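Local coordinates for enoyl-CoA hydratase, EchA12_1 (Mycobacterium marinum M, PDB 3QRE), which probably hydrates enoyl-CoA thioesters in fatty acid metabolism, as a crotonase-like member of the enoyl-CoA hydratase/isomerase family, at residues A[135-140]-A[161-166]; A[154-159]-A[212-217]. All blocks are in the same frame, centred on the assembly; numbering follows the deposited sequence.

Overall arrangement
From the N terminus the four segments run 135-140, 154-159, 161-166 and 212-217, and the two contacts alternate along the chain, so their loops cross. Interaction 1 closes a loop of 20 residues that contains helix 144-151 and strand 154-158; interaction 2 starts from that strand and closes a loop of 52 residues, which includes 161-166. Strands 133-137, 154-158 and 214-216 are consecutive parallel neighbours in the six-stranded sheet. The centres lie about 10 Å apart, and Ile137 N reaches Phe156 O at 2.7 Å, a probable hydrogen bond. Interaction 2 thus adds the outermost strand of the large sheet within this chain, while interaction 1 joins that sheet to the smaller one.

Interaction 1. Residues A[135-140]-A[161-166]; sequences AAINGP and AKFAAV
Ile137 meets Phe163 with both of its methyl groups, CD1 and CG2. CD1 lies at the ring edge, near the ring plane, 3.9 Å from Phe163 CE1, and CG2 is 4.0 Å from Phe163 CZ; the two side chains cross at about a right angle. Although the CB of Phe163 is directed away from 135-140, its first torsion (chi1 -59°, with CG anti to the carbonyl carbon) brings the ring back toward the isoleucine. Phe201 meets the same ring with its plane turned by about 20°, and Leu146 of helix 144-151 also touches Phe163.

Ala161 points its CB toward the turn at Gly139. That CB sits 3.8 Å from Gly139 CA and 4.0 Å from Ile137 O, so across this contact the methyl meets backbone atoms. One residue further on, Pro140 CA lies 3.3 Å from Lys162 O, and the angle of 148° at the hydrogen fits a CA-H...O contact. Lys162 takes part through this carbonyl, while its side chain leads away.

Segment 135-140 runs off strand 133-137 of the large sheet, while 161-166 carries strand 162-164 of the smaller sheet, reached just after strand 154-158, as expected of the crotonase fold. No conventional hydrogen bond spans the pair, and only 236 Å² is buried, which implies that methyl, ring and CA-H contacts carry this passage between sheets.

Interaction 2. Residues A[154-159]-A[212-217]; sequences VRFAAA and VKEVVT
The Phe156 ring has the Glu214 carboxylate carbon at its edge and in its plane, with Glu214 CD 3.9 Å from Phe156 CE1; the carboxylate plane stands at 90° to the ring. An edge-to-face contact with Tyr228 adds a second aromatic neighbour from helix 221-235. Lys213 runs beside the phenylalanine in the same direction, its CE 3.6 Å from Phe156 CZ, while its CD packs 3.6 Å from Val154 CG1. A nearly straight chain that bends at its last torsion (chi4 59°) carries the lysine past the ring. Glu214 is extended.

Beneath these side chains the backbones join as parallel strands. Lys213 N donates to Arg155 O at 2.9 Å, and Ala159 N to Val216 O at 2.8 Å. Between them, Ala157 uses both its N-H, given to Glu214 O, and its carbonyl, which accepts from Val216 N nearly in line with the C=O. All four bonds are fairly straight, with N-H...O angles of 154-164°. On the sheet face away from Phe156, Ala157 CB packs 3.9 Å from Val212 CG2.

The bonds tie 212-217 alongside strand 154-158, setting strand 214-216 beside it at the edge of the crotonase-fold sheet within the chain. The charged ends beyond the ring imply connections outward: Glu214 forms a salt bridge with Arg224 of helix 221-235, and Lys213 one with Asp193 of the third subunit.

Interaction 1. Residues A[135-140]-A[161-166]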
ATOM      1  N   ALA A 135       3.708 -19.698   0.756  1.00 28.29           N
ATOM      2  CA  ALA A 135       5.008 -19.813   1.387  1.00 28.69           C
ATOM      3  C   ALA A 135       4.886 -19.897   2.898  1.00 29.65           C
ATOM      4  O   ALA A 135       4.188 -19.084   3.539  1.00 30.55           O
ATOM      5  CB  ALA A 135       5.932 -18.644   0.981  1.00 28.92           C
ATOM      6  N   ALA A 136       5.566 -20.891   3.469  1.00 29.46           N
ATOM      7  CA  ALA A 136       5.681 -21.022   4.902  1.00 29.41           C
ATOM      8  C   ALA A 136       7.126 -20.764   5.263  1.00 29.38           C
ATOM      9  O   ALA A 136       7.963 -21.639   5.132  1.00 30.15           O
ATOM     10  CB  ALA A 136       5.267 -22.398   5.327  1.00 30.54           C
ATOM     11  N   ILE A 137       7.407 -19.551   5.727  1.00 29.68           N
ATOM     12  CA  ILE A 137       8.769 -19.053   5.911  1.00 28.92           C
ATOM     13  C   ILE A 137       9.263 -19.410   7.304  1.00 30.50           C
ATOM     14  O   ILE A 137       9.008 -18.696   8.273  1.00 30.61           O
ATOM     15  CB  ILE A 137       8.844 -17.533   5.629  1.00 27.96           C
ATOM     16  CG1 ILE A 137       8.205 -17.235   4.245  1.00 27.84           C
ATOM     17  CG2 ILE A 137      10.288 -17.045   5.664  1.00 24.97           C
ATOM     18  CD1 ILE A 137       8.008 -15.751   3.893  1.00 22.54           C
ATOM     19  N   ASN A 138       9.984 -20.527   7.374  1.00 32.09           N
ATOM     20  CA  ASN A 138      10.457 -21.154   8.636  1.00 34.27           C
ATOM     21  C   ASN A 138      11.668 -20.510   9.295  1.00 34.84           C
ATOM     22  O   ASN A 138      11.975 -20.824  10.444  1.00 36.47           O
ATOM     23  CB  ASN A 138      10.783 -22.643   8.392  1.00 34.14           C
ATOM     24  CG  ASN A 138      11.687 -22.842   7.175  1.00 35.19           C
ATOM     25  OD1 ASN A 138      11.263 -22.622   6.032  1.00 33.99           O
ATOM     26  ND2 ASN A 138      12.938 -23.245   7.414  1.00 36.29           N
ATOM     27  N   GLY A 139      12.363 -19.635   8.569  1.00 34.75           N
ATOM     28  CA  GLY A 139      13.658 -19.090   9.013  1.00 34.98           C
ATOM     29  C   GLY A 139      14.236 -18.191   7.926  1.00 34.70           C
ATOM     30  O   GLY A 139      13.493 -17.820   6.990  1.00 33.60           O
ATOM     31  N   PRO A 140      15.554 -17.850   8.027  1.00 34.54           N
ATOM     32  CA  PRO A 140      16.208 -16.897   7.112  1.00 34.10           C
ATOM     33  C   PRO A 140      15.678 -16.834   5.660  1.00 32.86           C
ATOM     34  O   PRO A 140      15.704 -17.817   4.921  1.00 32.63           O
ATOM     35  CB  PRO A 140      17.698 -17.287   7.205  1.00 34.95           C
ATOM     36  CG  PRO A 140      17.847 -17.839   8.669  1.00 35.15           C
ATOM     37  CD  PRO A 140      16.444 -18.173   9.170  1.00 35.47           C
ATOM     38  N   ALA A 161      11.768 -15.189  12.417  1.00 36.60           N
ATOM     39  CA  ALA A 161      12.439 -15.480  11.140  1.00 35.41           C
ATOM     40  C   ALA A 161      13.029 -14.196  10.546  1.00 34.98           C
ATOM     41  O   ALA A 161      12.369 -13.162  10.539  1.00 34.71           O
ATOM     42  CB  ALA A 161      11.496 -16.135  10.178  1.00 34.80           C
ATOM     43  N   LYS A 162      14.284 -14.263  10.096  1.00 34.98           N
ATOM     44  CA  LYS A 162      15.006 -13.092   9.566  1.00 34.94           C
ATOM     45  C   LYS A 162      14.820 -12.880   8.063  1.00 32.93           C
ATOM     46  O   LYS A 162      14.903 -13.834   7.269  1.00 32.28           O
ATOM     47  CB  LYS A 162      16.510 -13.174   9.854  1.00 36.06           C
ATOM     48  CG  LYS A 162      16.880 -13.251  11.355  1.00 41.84           C
ATOM     49  CD  LYS A 162      18.142 -12.432  11.646  1.00 46.91           C
ATOM     50  CE  LYS A 162      18.368 -12.276  13.142  1.00 51.01           C
ATOM     51  NZ  LYS A 162      18.851 -13.555  13.749  1.00 54.73           N
ATOM     52  N   PHE A 163      14.593 -11.619   7.688  1.00 31.14           N
ATOM     53  CA  PHE A 163      14.482 -11.233   6.287  1.00 29.68           C
ATOM     54  C   PHE A 163      15.513 -10.177   5.988  1.00 29.29           C
ATOM     55  O   PHE A 163      15.818  -9.348   6.848  1.00 30.52           O
ATOM     56  CB  PHE A 163      13.101 -10.632   5.997  1.00 28.93           C
ATOM     57  CG  PHE A 163      11.953 -11.543   6.301  1.00 27.15           C
ATOM     58  CD1 PHE A 163      11.214 -12.098   5.274  1.00 26.69           C
ATOM     59  CD2 PHE A 163      11.601 -11.842   7.618  1.00 25.03           C
ATOM     60  CE1 PHE A 163      10.137 -12.954   5.543  1.00 26.10           C
ATOM     61  CE2 PHE A 163      10.538 -12.687   7.888  1.00 25.81           C
ATOM     62  CZ  PHE A 163       9.798 -13.241   6.846  1.00 24.05           C
ATOM     63  N   ALA A 164      16.045 -10.197   4.774  1.00 28.04           N
ATOM     64  CA  ALA A 164      16.914  -9.115   4.315  1.00 27.83           C
ATOM     65  C   ALA A 164      16.872  -9.031   2.808  1.00 27.17           C
ATOM     66  O   ALA A 164      17.041 -10.044   2.116  1.00 27.79           O
ATOM     67  CB  ALA A 164      18.345  -9.297   4.795  1.00 26.95           C
ATOM     68  N   ALA A 165      16.632  -7.824   2.312  1.00 26.70           N
ATOM     69  CA  ALA A 165      16.672  -7.542   0.882  1.00 26.98           C
ATOM     70  C   ALA A 165      18.126  -7.209   0.451  1.00 27.70           C
ATOM     71  O   ALA A 165      18.426  -6.084   0.045  1.00 27.64           O
ATOM     72  CB  ALA A 165      15.693  -6.397   0.535  1.00 25.84           C
ATOM     73  N   VAL A 166      19.014  -8.198   0.574  1.00 28.81           N
ATOM     74  CA  VAL A 166      20.444  -8.074   0.230  1.00 29.81           C
ATOM     75  C   VAL A 166      20.688  -8.739  -1.116  1.00 30.30           C
ATOM     76  O   VAL A 166      20.353  -9.906  -1.307  1.00 29.52           O
ATOM     77  CB  VAL A 166      21.362  -8.735   1.291  1.00 30.29           C
ATOM     78  CG1 VAL A 166      22.801  -8.796   0.812  1.00 30.94           C
ATOM     79  CG2 VAL A 166      21.307  -7.957   2.598  1.00 31.01           C
TER

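Interaction 2. Residues A[154-159]-A[212-217]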
ATOM      1  N   VAL A 154       0.576 -16.148  -1.022  1.00 27.18           N
ATOM      2  CA  VAL A 154       0.360 -15.876   0.406  1.00 27.17           C
ATOM      3  C   VAL A 154       1.547 -16.379   1.200  1.00 27.39           C
ATOM      4  O   VAL A 154       2.102 -17.452   0.892  1.00 27.40           O
ATOM      5  CB  VAL A 154      -0.955 -16.523   0.927  1.00 27.11           C
ATOM      6  CG1 VAL A 154      -1.195 -16.160   2.368  1.00 27.89           C
ATOM      7  CG2 VAL A 154      -2.158 -16.077   0.080  1.00 26.58           C
ATOM      8  N   ARG A 155       1.947 -15.590   2.203  1.00 27.67           N
ATOM      9  CA  ARG A 155       3.083 -15.915   3.062  1.00 27.66           C
ATOM     10  C   ARG A 155       2.722 -16.013   4.560  1.00 29.06           C
ATOM     11  O   ARG A 155       2.121 -15.094   5.140  1.00 29.15           O
ATOM     12  CB  ARG A 155       4.192 -14.879   2.876  1.00 27.65           C
ATOM     13  CG  ARG A 155       4.967 -14.971   1.540  1.00 27.12           C
ATOM     14  CD  ARG A 155       5.612 -13.615   1.169  1.00 27.94           C
ATOM     15  NE  ARG A 155       4.596 -12.591   0.868  1.00 25.85           N
ATOM     16  CZ  ARG A 155       3.845 -12.585  -0.230  1.00 25.67           C
ATOM     17  NH1 ARG A 155       4.002 -13.510  -1.174  1.00 24.50           N
ATOM     18  NH2 ARG A 155       2.942 -11.648  -0.397  1.00 25.75           N
ATOM     19  N   PHE A 156       3.116 -17.129   5.178  1.00 29.54           N
ATOM     20  CA  PHE A 156       3.134 -17.267   6.625  1.00 30.18           C
ATOM     21  C   PHE A 156       4.583 -17.298   7.058  1.00 31.17           C
ATOM     22  O   PHE A 156       5.442 -17.808   6.328  1.00 31.83           O
ATOM     23  CB  PHE A 156       2.428 -18.540   7.069  1.00 29.90           C
ATOM     24  CG  PHE A 156       0.947 -18.492   6.876  1.00 28.37           C
ATOM     25  CD1 PHE A 156       0.131 -17.967   7.859  1.00 26.43           C
ATOM     26  CD2 PHE A 156       0.375 -18.941   5.691  1.00 28.19           C
ATOM     27  CE1 PHE A 156      -1.243 -17.903   7.689  1.00 28.76           C
ATOM     28  CE2 PHE A 156      -1.022 -18.881   5.489  1.00 30.19           C
ATOM     29  CZ  PHE A 156      -1.834 -18.357   6.496  1.00 28.75           C
ATOM     30  N   ALA A 157       4.867 -16.738   8.227  1.00 31.48           N
ATOM     31  CA  ALA A 157       6.226 -16.729   8.716  1.00 31.76           C
ATOM     32  C   ALA A 157       6.279 -17.183  10.165  1.00 32.68           C
ATOM     33  O   ALA A 157       5.379 -16.866  10.961  1.00 32.93           O
ATOM     34  CB  ALA A 157       6.816 -15.357   8.575  1.00 31.38           C
ATOM     35  N   ALA A 158       7.339 -17.917  10.495  1.00 32.48           N
ATOM     36  CA  ALA A 158       7.630 -18.272  11.870  1.00 33.45           C
ATOM     37  C   ALA A 158       8.111 -17.040  12.615  1.00 34.26           C
ATOM     38  O   ALA A 158       8.885 -16.246  12.064  1.00 33.60           O
ATOM     39  CB  ALA A 158       8.686 -19.378  11.919  1.00 33.94           C
ATOM     40  N   ALA A 159       7.656 -16.893  13.862  1.00 35.38           N
ATOM     41  CA  ALA A 159       8.152 -15.887  14.792  1.00 36.86           C
ATOM     42  C   ALA A 159       9.681 -15.891  14.876  1.00 37.13           C
ATOM     43  O   ALA A 159      10.296 -16.946  14.949  1.00 38.01           O
ATOM     44  CB  ALA A 159       7.515 -16.092  16.209  1.00 37.78           C
ATOM     45  N   VAL A 212       4.023 -10.081   4.886  1.00 31.11           N
ATOM     46  CA  VAL A 212       3.650 -11.378   5.421  1.00 32.81           C
ATOM     47  C   VAL A 212       2.216 -11.286   5.927  1.00 33.56           C
ATOM     48  O   VAL A 212       1.833 -10.271   6.489  1.00 34.18           O
ATOM     49  CB  VAL A 212       4.658 -11.775   6.558  1.00 32.84           C
ATOM     50  CG1 VAL A 212       3.993 -12.487   7.696  1.00 34.30           C
ATOM     51  CG2 VAL A 212       5.806 -12.597   5.991  1.00 33.30           C
ATOM     52  N   LYS A 213       1.420 -12.331   5.723  1.00 34.89           N
ATOM     53  CA  LYS A 213       0.006 -12.287   6.121  1.00 36.38           C
ATOM     54  C   LYS A 213      -0.136 -12.460   7.639  1.00 38.50           C
ATOM     55  O   LYS A 213      -1.013 -11.833   8.272  1.00 39.31           O
ATOM     56  CB  LYS A 213      -0.807 -13.355   5.382  1.00 36.15           C
ATOM     57  CG  LYS A 213      -2.059 -13.860   6.119  1.00 36.17           C
ATOM     58  CD  LYS A 213      -2.784 -14.966   5.334  1.00 35.65           C
ATOM     59  CE  LYS A 213      -4.004 -15.540   6.091  1.00 35.70           C
ATOM     60  NZ  LYS A 213      -5.011 -14.486   6.407  1.00 37.47           N
ATOM     61  N   GLU A 214       0.726 -13.294   8.221  1.00 38.70           N
ATOM     62  CA  GLU A 214       0.540 -13.701   9.603  1.00 40.39           C
ATOM     63  C   GLU A 214       1.798 -14.365  10.134  1.00 40.13           C
ATOM     64  O   GLU A 214       2.433 -15.187   9.431  1.00 38.78           O
ATOM     65  CB  GLU A 214      -0.643 -14.660   9.663  1.00 41.75           C
ATOM     66  CG  GLU A 214      -1.162 -15.035  11.027  1.00 46.08           C
ATOM     67  CD  GLU A 214      -2.337 -16.004  10.933  1.00 51.02           C
ATOM     68  OE1 GLU A 214      -3.356 -15.664  10.275  1.00 52.26           O
ATOM     69  OE2 GLU A 214      -2.242 -17.109  11.513  1.00 53.93           O
ATOM     70  N   VAL A 215       2.169 -13.979  11.361  1.00 40.44           N
ATOM     71  CA  VAL A 215       3.269 -14.616  12.094  1.00 40.46           C
ATOM     72  C   VAL A 215       2.720 -15.654  13.085  1.00 41.23           C
ATOM     73  O   VAL A 215       1.859 -15.343  13.907  1.00 42.09           O
ATOM     74  CB  VAL A 215       4.123 -13.568  12.873  1.00 40.74           C
ATOM     75  CG1 VAL A 215       5.284 -14.250  13.620  1.00 40.11           C
ATOM     76  CG2 VAL A 215       4.645 -12.497  11.929  1.00 40.49           C
ATOM     77  N   VAL A 216       3.209 -16.880  13.003  1.00 40.80           N
ATOM     78  CA  VAL A 216       2.857 -17.905  13.996  1.00 41.93           C
ATOM     79  C   VAL A 216       4.129 -18.439  14.669  1.00 42.51           C
ATOM     80  O   VAL A 216       5.239 -18.168  14.186  1.00 41.67           O
ATOM     81  CB  VAL A 216       2.070 -19.100  13.369  1.00 41.66           C
ATOM     82  CG1 VAL A 216       0.739 -18.642  12.815  1.00 41.26           C
ATOM     83  CG2 VAL A 216       2.894 -19.796  12.304  1.00 40.44           C
ATOM     84  N   THR A 217       3.967 -19.181  15.772  1.00 43.45           N
ATOM     85  CA  THR A 217       5.087 -19.892  16.421  1.00 44.40           C
ATOM     86  C   THR A 217       5.731 -20.885  15.452  1.00 43.88           C
ATOM     87  O   THR A 217       5.043 -21.384  14.554  1.00 43.18           O
ATOM     88  CB  THR A 217       4.613 -20.709  17.647  1.00 46.08           C
ATOM     89  OG1 THR A 217       3.651 -21.699  17.227  1.00 46.90           O
ATOM     90  CG2 THR A 217       4.009 -19.798  18.708  1.00 46.53           C
TER